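Local coordinates for protein translation initiation factor eIF-2B (Pyrococcus horikoshii, PDB 1VB5) that probably catalyses the exchange of GDP for GTP on initiation factor 2, as a regulatory subunit of archaeal initiation factor 2B, at residues L2-M13 and K27-E38; C175-A185 and A206-A217. All coordinates share one frame; numbering follows the deposited sequence.

Contact 1 pairs two antiparallel helices near the N-terminus, and contact 2 joins two neighbouring parallel strands of the large mixed sheet together with the disulfide-linked residues that precede them. They lie on opposite sides of the chain's centre, about 38 Å from centre to centre and about 15 Å between nearest atoms, so neither touches the other. Along the chain they follow in series, with residues 2-38 closing the first before residue 175 opens the second. The kinds of packing differ as well: contact 1 is partly buried and edged by salt bridges, whereas contact 2 is largely buried, and its helix end meets the second subunit.

Contact 1. Residues L2-M13 and K27-E38; sequences LPERVLEILREM and KGAEAFLTLAEE
An antiparallel helix pair at the N-terminus makes this contact: Ile9 of helix 4-13 is a knob in a hole formed by Lys27, Glu30, Ala31 and Thr34 of helix 27-38. The short axes approach to 8.9 Å at 171°. With CG1 beside its backbone N (chi1 -60°), Ile9 sends CD1 to Thr34 OG1 at 3.4 Å, while CG2 rests on Lys27 O. That hydroxyl is held by a hydrogen bond to Glu30 O (2.8 Å), which takes Thr34 N on the other face of its carbonyl plane; this fixes the hydroxyl and leaves the CG2 methyl facing helix 4-13, against Arg5 CB and Val6 CG2 (3.6 Å from Thr34 CG2). At one end Met13 and Lys27 lie alongside with their chains running opposite ways, Met13 CG tight on Lys27 CB at 3.4 Å. The lysine chain then curls back to bring its NZ to Glu12 OE2 (3.1 Å) in a salt bridge whose hydrogen bond is weak. At the other end Pro3, the N-cap, lays CG on Glu38 CB (3.7 Å). The Glu38 carboxylate lies over one face of the Arg5 guanidinium, their planes 8° apart, in a long salt bridge with no N-H aimed at it. Helix 41-58 packs against both helices, with Leu51 touching Val6 and Phe32, and helix 78-106 meets Ala29 and Leu33.

Contact 2. Residues C175-A185 and A206-A217; sequences CREASIAIVGA and ACHENAIPFYVA
Parallel strands 180-183 and 214-217 hydrogen-bond side by side in the Rossmann-like sheet, and a disulfide ties the chain together ahead of the N-terminal ends of the two strands. Ala181 N to Pro213 O (2.9 Å) and Tyr215 N to Ala181 O (2.8 Å) open the pairing; Val183 N to Tyr215 O and Ala217 N to Val183 O continue it. On one face the Phe214 ring bridges two neighbours, CD1 at Ala181 CB (3.7 Å) and CZ at Val183 CG2. Its CG is anti to the backbone N (chi1 -168°), which carries the ring alongside strand 180-183. The Cys175-Cys207 disulfide (SG to SG 2.1 Å, chi3 -93°) lies next to this face, Cys207 SG 4.0 Å from Ala181 CB. Ile212 packs its CG2 on Ile180 N at 3.8 Å, at the start of the strand. Cutting this side chain back to an alanine is likely to open a gap beside Ile180 N, where CG2 now packs. The solvent side is looser: partly exposed Asn210 meets the exposed Arg176 chain through OD1 to CG (3.6 Å), while its ND2 bonds to Ala206 O, and Ala211 ends the helix in a Schellman motif. On the other face partly exposed Tyr215 meets Ile180 CD1 through CD1. Strands 111-115 and 261-264 flank the pair; helix 200-209 packs on the Phe214 face and helix 120-131 touches Ile182 and Ala217, while Ala206 and Asn210 meet Leu202 and Tyr201 of the second subunit.

Contact 1. Residues L2-M13 and K27-E38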
loop_
_atom_site.group_PDB
_atom_site.type_symbol
_atom_site.label_atom_id
_atom_site.label_comp_id
_atom_site.label_asym_id
_atom_site.label_seq_id
_atom_site.Cartn_x
_atom_site.Cartn_y
_atom_site.Cartn_z
ATOM N N LEU B 2 -26.804 27.652 -12.872
ATOM C CA LEU B 2 -27.309 26.431 -13.565
ATOM C C LEU B 2 -28.546 25.871 -12.871
ATOM O O LEU B 2 -28.779 26.135 -11.693
ATOM C CB LEU B 2 -26.227 25.347 -13.597
ATOM C CG LEU B 2 -24.933 25.627 -14.364
ATOM C CD1 LEU B 2 -23.997 24.436 -14.219
ATOM C CD2 LEU B 2 -25.243 25.887 -15.830
ATOM N N PRO B 3 -29.355 25.082 -13.601
ATOM C CA PRO B 3 -30.576 24.468 -13.070
ATOM C C PRO B 3 -30.291 23.656 -11.809
ATOM O O PRO B 3 -29.151 23.258 -11.559
ATOM C CB PRO B 3 -31.041 23.578 -14.220
ATOM C CG PRO B 3 -30.573 24.324 -15.428
ATOM C CD PRO B 3 -29.182 24.749 -15.026
ATOM N N GLU B 4 -31.332 23.404 -11.023
ATOM C CA GLU B 4 -31.181 22.639 -9.793
ATOM C C GLU B 4 -30.880 21.174 -10.094
ATOM O O GLU B 4 -30.058 20.551 -9.419
ATOM C CB GLU B 4 -32.450 22.756 -8.941
ATOM C CG GLU B 4 -32.381 22.031 -7.602
ATOM C CD GLU B 4 -31.115 22.351 -6.820
ATOM O OE1 GLU B 4 -30.783 23.548 -6.672
ATOM O OE2 GLU B 4 -30.455 21.400 -6.348
ATOM N N ARG B 5 -31.545 20.624 -11.107
ATOM C CA ARG B 5 -31.324 19.232 -11.480
ATOM C C ARG B 5 -29.858 18.999 -11.839
ATOM O O ARG B 5 -29.268 17.993 -11.446
ATOM C CB ARG B 5 -32.206 18.846 -12.668
ATOM C CG ARG B 5 -33.675 18.635 -12.337
ATOM C CD ARG B 5 -34.448 18.268 -13.600
ATOM N NE ARG B 5 -35.840 17.909 -13.336
ATOM C CZ ARG B 5 -36.733 18.713 -12.764
ATOM N NH1 ARG B 5 -36.388 19.938 -12.384
ATOM N NH2 ARG B 5 -37.979 18.292 -12.577
ATOM N N VAL B 6 -29.277 19.934 -12.586
ATOM C CA VAL B 6 -27.882 19.825 -12.992
ATOM C C VAL B 6 -26.963 19.920 -11.777
ATOM O O VAL B 6 -26.077 19.084 -11.595
ATOM C CB VAL B 6 -27.498 20.936 -14.001
ATOM C CG1 VAL B 6 -26.009 20.861 -14.323
ATOM C CG2 VAL B 6 -28.318 20.784 -15.275
ATOM N N LEU B 7 -27.182 20.938 -10.950
ATOM C CA LEU B 7 -26.376 21.134 -9.751
ATOM C C LEU B 7 -26.434 19.925 -8.823
ATOM O O LEU B 7 -25.480 19.651 -8.095
ATOM C CB LEU B 7 -26.839 22.378 -8.989
ATOM C CG LEU B 7 -26.522 23.729 -9.630
ATOM C CD1 LEU B 7 -27.047 24.848 -8.742
ATOM C CD2 LEU B 7 -25.022 23.868 -9.823
ATOM N N GLU B 8 -27.551 19.203 -8.846
ATOM C CA GLU B 8 -27.691 18.034 -7.990
ATOM C C GLU B 8 -26.885 16.861 -8.536
ATOM O O GLU B 8 -26.364 16.051 -7.769
ATOM C CB GLU B 8 -29.162 17.634 -7.851
ATOM C CG GLU B 8 -29.394 16.564 -6.788
ATOM C CD GLU B 8 -28.776 16.936 -5.441
ATOM O OE1 GLU B 8 -29.152 17.991 -4.879
ATOM O OE2 GLU B 8 -27.913 16.175 -4.946
ATOM N N ILE B 9 -26.792 16.764 -9.858
ATOM C CA ILE B 9 -26.024 15.687 -10.466
ATOM C C ILE B 9 -24.549 15.966 -10.197
ATOM O O ILE B 9 -23.765 15.044 -9.972
ATOM C CB ILE B 9 -26.262 15.599 -11.994
ATOM C CG1 ILE B 9 -27.744 15.338 -12.280
ATOM C CG2 ILE B 9 -25.419 14.473 -12.586
ATOM C CD1 ILE B 9 -28.094 15.304 -13.761
ATOM N N LEU B 10 -24.178 17.245 -10.214
ATOM C CA LEU B 10 -22.798 17.631 -9.953
ATOM C C LEU B 10 -22.408 17.161 -8.551
ATOM O O LEU B 10 -21.307 16.648 -8.343
ATOM C CB LEU B 10 -22.632 19.150 -10.070
ATOM C CG LEU B 10 -22.711 19.739 -11.485
ATOM C CD1 LEU B 10 -22.554 21.253 -11.432
ATOM C CD2 LEU B 10 -21.621 19.131 -12.354
ATOM N N ARG B 11 -23.321 17.333 -7.597
ATOM C CA ARG B 11 -23.078 16.912 -6.221
ATOM C C ARG B 11 -22.961 15.393 -6.163
ATOM O O ARG B 11 -22.042 14.855 -5.547
ATOM C CB ARG B 11 -24.222 17.354 -5.300
ATOM C CG ARG B 11 -24.452 18.853 -5.232
ATOM C CD ARG B 11 -25.451 19.208 -4.132
ATOM N NE ARG B 11 -25.765 20.635 -4.120
ATOM C CZ ARG B 11 -26.754 21.197 -4.813
ATOM N NH1 ARG B 11 -27.545 20.454 -5.577
ATOM N NH2 ARG B 11 -26.944 22.508 -4.749
ATOM N N GLU B 12 -23.900 14.706 -6.808
ATOM C CA GLU B 12 -23.903 13.248 -6.818
ATOM C C GLU B 12 -22.577 12.688 -7.337
ATOM O O GLU B 12 -22.083 11.671 -6.845
ATOM C CB GLU B 12 -25.062 12.734 -7.670
ATOM C CG GLU B 12 -25.262 11.228 -7.598
ATOM C CD GLU B 12 -26.538 10.774 -8.287
ATOM O OE1 GLU B 12 -26.818 9.553 -8.273
ATOM O OE2 GLU B 12 -27.261 11.635 -8.843
ATOM N N MET B 13 -22.001 13.355 -8.331
ATOM C CA MET B 13 -20.732 12.913 -8.898
ATOM C C MET B 13 -19.613 13.176 -7.897
ATOM O O MET B 13 -18.718 12.351 -7.711
ATOM C CB MET B 13 -20.430 13.667 -10.198
ATOM C CG MET B 13 -21.510 13.552 -11.268
ATOM S SD MET B 13 -21.037 14.340 -12.826
ATOM C CE MET B 13 -20.942 16.018 -12.330
ATOM N N LYS B 27 -22.604 10.269 -15.687
ATOM C CA LYS B 27 -23.313 11.302 -14.941
ATOM C C LYS B 27 -23.054 12.665 -15.575
ATOM O O LYS B 27 -23.938 13.522 -15.608
ATOM C CB LYS B 27 -22.853 11.317 -13.479
ATOM C CG LYS B 27 -23.052 9.996 -12.743
ATOM C CD LYS B 27 -24.522 9.620 -12.623
ATOM C CE LYS B 27 -25.285 10.608 -11.751
ATOM N NZ LYS B 27 -26.700 10.182 -11.541
ATOM N N GLY B 28 -21.837 12.861 -16.073
ATOM C CA GLY B 28 -21.493 14.118 -16.713
ATOM C C GLY B 28 -22.358 14.325 -17.943
ATOM O O GLY B 28 -22.850 15.428 -18.194
ATOM N N ALA B 29 -22.543 13.255 -18.711
ATOM C CA ALA B 29 -23.364 13.308 -19.915
ATOM C C ALA B 29 -24.810 13.580 -19.508
ATOM O O ALA B 29 -25.522 14.331 -20.177
ATOM C CB ALA B 29 -23.269 11.994 -20.678
ATOM N N GLU B 30 -25.234 12.965 -18.405
ATOM C CA GLU B 30 -26.587 13.150 -17.891
ATOM C C GLU B 30 -26.804 14.614 -17.533
ATOM O O GLU B 30 -27.911 15.135 -17.663
ATOM C CB GLU B 30 -26.815 12.293 -16.644
ATOM C CG GLU B 30 -27.076 10.823 -16.919
ATOM C CD GLU B 30 -27.229 10.012 -15.638
ATOM O OE1 GLU B 30 -28.016 10.429 -14.754
ATOM O OE2 GLU B 30 -26.564 8.958 -15.516
ATOM N N ALA B 31 -25.742 15.271 -17.076
ATOM C CA ALA B 31 -25.821 16.677 -16.704
ATOM C C ALA B 31 -26.161 17.515 -17.932
ATOM O O ALA B 31 -27.026 18.390 -17.878
ATOM C CB ALA B 31 -24.497 17.137 -16.107
ATOM N N PHE B 32 -25.476 17.246 -19.041
ATOM C CA PHE B 32 -25.728 17.988 -20.269
ATOM C C PHE B 32 -27.111 17.673 -20.839
ATOM O O PHE B 32 -27.774 18.560 -21.364
ATOM C CB PHE B 32 -24.642 17.702 -21.313
ATOM C CG PHE B 32 -23.327 18.367 -21.015
ATOM C CD1 PHE B 32 -22.316 17.680 -20.348
ATOM C CD2 PHE B 32 -23.107 19.689 -21.384
ATOM C CE1 PHE B 32 -21.102 18.303 -20.053
ATOM C CE2 PHE B 32 -21.900 20.322 -21.094
ATOM C CZ PHE B 32 -20.894 19.626 -20.426
ATOM N N LEU B 33 -27.538 16.416 -20.732
ATOM C CA LEU B 33 -28.855 16.009 -21.218
ATOM C C LEU B 33 -29.932 16.720 -20.411
ATOM O O LEU B 33 -31.000 17.050 -20.931
ATOM C CB LEU B 33 -29.041 14.495 -21.086
ATOM C CG LEU B 33 -28.339 13.624 -22.126
ATOM C CD1 LEU B 33 -28.494 12.157 -21.757
ATOM C CD2 LEU B 33 -28.934 13.897 -23.500
ATOM N N THR B 34 -29.636 16.945 -19.135
ATOM C CA THR B 34 -30.546 17.626 -18.225
ATOM C C THR B 34 -30.607 19.108 -18.578
ATOM O O THR B 34 -31.676 19.714 -18.587
ATOM C CB THR B 34 -30.074 17.469 -16.761
ATOM O OG1 THR B 34 -30.180 16.094 -16.373
ATOM C CG2 THR B 34 -30.911 18.330 -15.824
ATOM N N LEU B 35 -29.447 19.683 -18.866
ATOM C CA LEU B 35 -29.352 21.089 -19.226
ATOM C C LEU B 35 -30.257 21.395 -20.425
ATOM O O LEU B 35 -30.876 22.459 -20.496
ATOM C CB LEU B 35 -27.902 21.425 -19.573
ATOM C CG LEU B 35 -27.531 22.896 -19.755
ATOM C CD1 LEU B 35 -27.649 23.613 -18.422
ATOM C CD2 LEU B 35 -26.111 23.002 -20.286
ATOM N N ALA B 36 -30.332 20.449 -21.359
ATOM C CA ALA B 36 -31.139 20.598 -22.567
ATOM C C ALA B 36 -32.650 20.583 -22.322
ATOM O O ALA B 36 -33.425 20.950 -23.206
ATOM C CB ALA B 36 -30.770 19.505 -23.569
ATOM N N GLU B 37 -33.069 20.157 -21.133
ATOM C CA GLU B 37 -34.491 20.098 -20.807
ATOM C C GLU B 37 -34.940 21.257 -19.925
ATOM O O GLU B 37 -36.136 21.497 -19.779
ATOM C CB GLU B 37 -34.822 18.802 -20.068
ATOM C CG GLU B 37 -34.321 17.532 -20.719
ATOM C CD GLU B 37 -34.639 16.307 -19.882
ATOM O OE1 GLU B 37 -34.362 16.333 -18.661
ATOM O OE2 GLU B 37 -35.159 15.317 -20.441
ATOM N N GLU B 38 -33.988 21.975 -19.339
ATOM C CA GLU B 38 -34.328 23.071 -18.437
ATOM C C GLU B 38 -34.151 24.484 -18.970
ATOM O O GLU B 38 -34.826 25.404 -18.508
ATOM C CB GLU B 38 -33.522 22.940 -17.143
ATOM C CG GLU B 38 -33.671 21.602 -16.444
ATOM C CD GLU B 38 -35.106 21.289 -16.082
ATOM O OE1 GLU B 38 -35.739 22.118 -15.393
ATOM O OE2 GLU B 38 -35.601 20.214 -16.483
#

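Contact 2. Residues C175-A185 and A206-A217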
loop_
_atom_site.group_PDB
_atom_site.type_symbol
_atom_site.label_atom_id
_atom_site.label_comp_id
_atom_site.label_asym_id
_atom_site.label_seq_id
_atom_site.Cartn_x
_atom_site.Cartn_y
_atom_site.Cartn_z
ATOM N N CYS B 175 2.873 -9.612 -6.438
ATOM C CA CYS B 175 3.154 -9.499 -7.890
ATOM C C CYS B 175 3.851 -10.833 -8.175
ATOM O O CYS B 175 3.610 -11.470 -9.200
ATOM C CB CYS B 175 4.116 -8.328 -8.293
ATOM S SG CYS B 175 3.451 -6.669 -8.781
ATOM N N ARG B 176 4.691 -11.250 -7.228
ATOM C CA ARG B 176 5.440 -12.504 -7.302
ATOM C C ARG B 176 4.607 -13.701 -7.764
ATOM O O ARG B 176 5.062 -14.498 -8.582
ATOM C CB ARG B 176 6.048 -12.824 -5.930
ATOM C CG ARG B 176 7.413 -12.190 -5.690
ATOM C CD ARG B 176 7.746 -12.036 -4.208
ATOM N NE ARG B 176 7.423 -13.221 -3.419
ATOM C CZ ARG B 176 7.794 -13.402 -2.153
ATOM N NH1 ARG B 176 8.510 -12.477 -1.526
ATOM N NH2 ARG B 176 7.445 -14.507 -1.509
ATOM N N GLU B 177 3.395 -13.826 -7.233
ATOM C CA GLU B 177 2.511 -14.933 -7.580
ATOM C C GLU B 177 1.779 -14.692 -8.901
ATOM O O GLU B 177 1.381 -15.633 -9.579
ATOM C CB GLU B 177 1.475 -15.135 -6.467
ATOM C CG GLU B 177 2.055 -15.109 -5.060
ATOM C CD GLU B 177 2.927 -16.314 -4.751
ATOM O OE1 GLU B 177 3.609 -16.298 -3.701
ATOM O OE2 GLU B 177 2.925 -17.280 -5.550
ATOM N N ALA B 178 1.597 -13.426 -9.255
ATOM C CA ALA B 178 0.885 -13.071 -10.478
ATOM C C ALA B 178 1.684 -13.400 -11.724
ATOM O O ALA B 178 2.906 -13.516 -11.668
ATOM C CB ALA B 178 0.542 -11.587 -10.467
ATOM N N SER B 179 0.987 -13.550 -12.844
ATOM C CA SER B 179 1.632 -13.832 -14.121
ATOM C C SER B 179 1.414 -12.621 -15.029
ATOM O O SER B 179 2.048 -12.489 -16.081
ATOM C CB SER B 179 1.022 -15.073 -14.767
ATOM O OG SER B 179 -0.349 -14.860 -15.055
ATOM N N ILE B 180 0.506 -11.744 -14.613
ATOM C CA ILE B 180 0.199 -10.544 -15.376
ATOM C C ILE B 180 -0.603 -9.569 -14.526
ATOM O O ILE B 180 -1.385 -9.973 -13.670
ATOM C CB ILE B 180 -0.595 -10.891 -16.665
ATOM C CG1 ILE B 180 -0.848 -9.627 -17.485
ATOM C CG2 ILE B 180 -1.915 -11.552 -16.307
ATOM C CD1 ILE B 180 -1.414 -9.910 -18.880
ATOM N N ALA B 181 -0.388 -8.281 -14.760
ATOM C CA ALA B 181 -1.081 -7.238 -14.027
ATOM C C ALA B 181 -1.911 -6.417 -15.011
ATOM O O ALA B 181 -1.451 -6.097 -16.111
ATOM C CB ALA B 181 -0.070 -6.342 -13.311
ATOM N N ILE B 182 -3.135 -6.089 -14.608
ATOM C CA ILE B 182 -4.037 -5.303 -15.432
ATOM C C ILE B 182 -4.763 -4.297 -14.554
ATOM O O ILE B 182 -5.541 -4.679 -13.680
ATOM C CB ILE B 182 -5.097 -6.193 -16.135
ATOM C CG1 ILE B 182 -4.411 -7.210 -17.047
ATOM C CG2 ILE B 182 -6.046 -5.327 -16.956
ATOM C CD1 ILE B 182 -5.377 -8.139 -17.779
ATOM N N VAL B 183 -4.500 -3.013 -14.773
ATOM C CA VAL B 183 -5.156 -1.965 -14.008
ATOM C C VAL B 183 -5.833 -0.996 -14.969
ATOM O O VAL B 183 -5.560 -1.003 -16.173
ATOM C CB VAL B 183 -4.149 -1.179 -13.131
ATOM C CG1 VAL B 183 -3.427 -2.139 -12.176
ATOM C CG2 VAL B 183 -3.142 -0.442 -14.007
ATOM N N GLY B 184 -6.730 -0.176 -14.438
ATOM C CA GLY B 184 -7.419 0.794 -15.265
ATOM C C GLY B 184 -6.626 2.085 -15.292
ATOM O O GLY B 184 -5.423 2.087 -15.014
ATOM N N ALA B 185 -7.298 3.182 -15.617
ATOM C CA ALA B 185 -6.657 4.485 -15.674
ATOM C C ALA B 185 -7.697 5.594 -15.668
ATOM O O ALA B 185 -8.770 5.459 -16.265
ATOM C CB ALA B 185 -5.803 4.591 -16.924
ATOM N N ALA B 206 6.919 -2.964 -8.371
ATOM C CA ALA B 206 7.110 -4.340 -7.915
ATOM C C ALA B 206 7.018 -5.355 -9.045
ATOM O O ALA B 206 7.797 -6.310 -9.116
ATOM C CB ALA B 206 6.079 -4.680 -6.838
ATOM N N CYS B 207 6.052 -5.159 -9.928
ATOM C CA CYS B 207 5.883 -6.083 -11.033
ATOM C C CYS B 207 7.060 -5.996 -12.025
ATOM O O CYS B 207 7.452 -7.000 -12.624
ATOM C CB CYS B 207 4.523 -5.819 -11.694
ATOM S SG CYS B 207 3.063 -6.515 -10.813
ATOM N N HIS B 208 7.644 -4.812 -12.187
ATOM C CA HIS B 208 8.793 -4.666 -13.085
ATOM C C HIS B 208 9.995 -5.406 -12.488
ATOM O O HIS B 208 10.763 -6.065 -13.191
ATOM C CB HIS B 208 9.157 -3.190 -13.264
ATOM C CG HIS B 208 10.481 -2.968 -13.932
ATOM N ND1 HIS B 208 10.669 -3.114 -15.291
ATOM C CD2 HIS B 208 11.689 -2.617 -13.423
ATOM C CE1 HIS B 208 11.931 -2.861 -15.590
ATOM N NE2 HIS B 208 12.571 -2.557 -14.475
ATOM N N GLU B 209 10.145 -5.293 -11.175
ATOM C CA GLU B 209 11.246 -5.934 -10.470
ATOM C C GLU B 209 11.145 -7.450 -10.564
ATOM O O GLU B 209 12.155 -8.147 -10.647
ATOM C CB GLU B 209 11.232 -5.500 -9.003
ATOM C CG GLU B 209 12.597 -5.358 -8.392
ATOM C CD GLU B 209 13.520 -4.479 -9.219
ATOM O OE1 GLU B 209 13.116 -3.360 -9.603
ATOM O OE2 GLU B 209 14.660 -4.911 -9.480
ATOM N N ASN B 210 9.917 -7.959 -10.572
ATOM C CA ASN B 210 9.688 -9.400 -10.646
ATOM C C ASN B 210 9.339 -9.900 -12.053
ATOM O O ASN B 210 8.861 -11.025 -12.217
ATOM C CB ASN B 210 8.581 -9.795 -9.652
ATOM C CG ASN B 210 9.003 -9.597 -8.193
ATOM O OD1 ASN B 210 9.809 -10.364 -7.660
ATOM N ND2 ASN B 210 8.471 -8.554 -7.549
ATOM N N ALA B 211 9.583 -9.067 -13.064
ATOM C CA ALA B 211 9.305 -9.435 -14.453
ATOM C C ALA B 211 7.875 -9.920 -14.686
ATOM O O ALA B 211 7.645 -11.018 -15.190
ATOM C CB ALA B 211 10.295 -10.504 -14.915
ATOM N N ILE B 212 6.919 -9.088 -14.308
ATOM C CA ILE B 212 5.511 -9.393 -14.491
ATOM C C ILE B 212 4.947 -8.322 -15.421
ATOM O O ILE B 212 4.932 -7.142 -15.079
ATOM C CB ILE B 212 4.770 -9.365 -13.137
ATOM C CG1 ILE B 212 5.301 -10.498 -12.260
ATOM C CG2 ILE B 212 3.266 -9.532 -13.343
ATOM C CD1 ILE B 212 5.264 -10.182 -10.809
ATOM N N PRO B 213 4.505 -8.719 -16.623
ATOM C CA PRO B 213 3.950 -7.745 -17.568
ATOM C C PRO B 213 2.820 -6.927 -16.974
ATOM O O PRO B 213 1.844 -7.463 -16.452
ATOM C CB PRO B 213 3.527 -8.605 -18.767
ATOM C CG PRO B 213 3.510 -10.018 -18.235
ATOM C CD PRO B 213 4.607 -10.056 -17.228
ATOM N N PHE B 214 2.974 -5.613 -17.069
ATOM C CA PHE B 214 2.026 -4.650 -16.515
ATOM C C PHE B 214 1.230 -3.945 -17.616
ATOM O O PHE B 214 1.782 -3.148 -18.372
ATOM C CB PHE B 214 2.817 -3.615 -15.705
ATOM C CG PHE B 214 1.975 -2.718 -14.842
ATOM C CD1 PHE B 214 1.685 -3.070 -13.527
ATOM C CD2 PHE B 214 1.536 -1.489 -15.318
ATOM C CE1 PHE B 214 0.979 -2.205 -12.699
ATOM C CE2 PHE B 214 0.825 -0.614 -14.497
ATOM C CZ PHE B 214 0.549 -0.976 -13.181
ATOM N N TYR B 215 -0.070 -4.222 -17.694
ATOM C CA TYR B 215 -0.910 -3.591 -18.711
ATOM C C TYR B 215 -1.918 -2.627 -18.119
ATOM O O TYR B 215 -2.440 -2.840 -17.019
ATOM C CB TYR B 215 -1.660 -4.642 -19.536
ATOM C CG TYR B 215 -0.794 -5.398 -20.518
ATOM C CD1 TYR B 215 -0.015 -6.489 -20.109
ATOM C CD2 TYR B 215 -0.750 -5.021 -21.862
ATOM C CE1 TYR B 215 0.781 -7.185 -21.025
ATOM C CE2 TYR B 215 0.042 -5.705 -22.780
ATOM C CZ TYR B 215 0.799 -6.784 -22.362
ATOM O OH TYR B 215 1.541 -7.482 -23.295
ATOM N N VAL B 216 -2.194 -1.568 -18.867
ATOM C CA VAL B 216 -3.145 -0.552 -18.455
ATOM C C VAL B 216 -4.313 -0.554 -19.436
ATOM O O VAL B 216 -4.108 -0.547 -20.647
ATOM C CB VAL B 216 -2.491 0.844 -18.455
ATOM C CG1 VAL B 216 -3.539 1.916 -18.143
ATOM C CG2 VAL B 216 -1.359 0.880 -17.440
ATOM N N ALA B 217 -5.532 -0.587 -18.912
ATOM C CA ALA B 217 -6.720 -0.582 -19.760
ATOM C C ALA B 217 -7.310 0.818 -19.758
ATOM O O ALA B 217 -7.758 1.306 -18.718
ATOM C CB ALA B 217 -7.747 -1.582 -19.233
#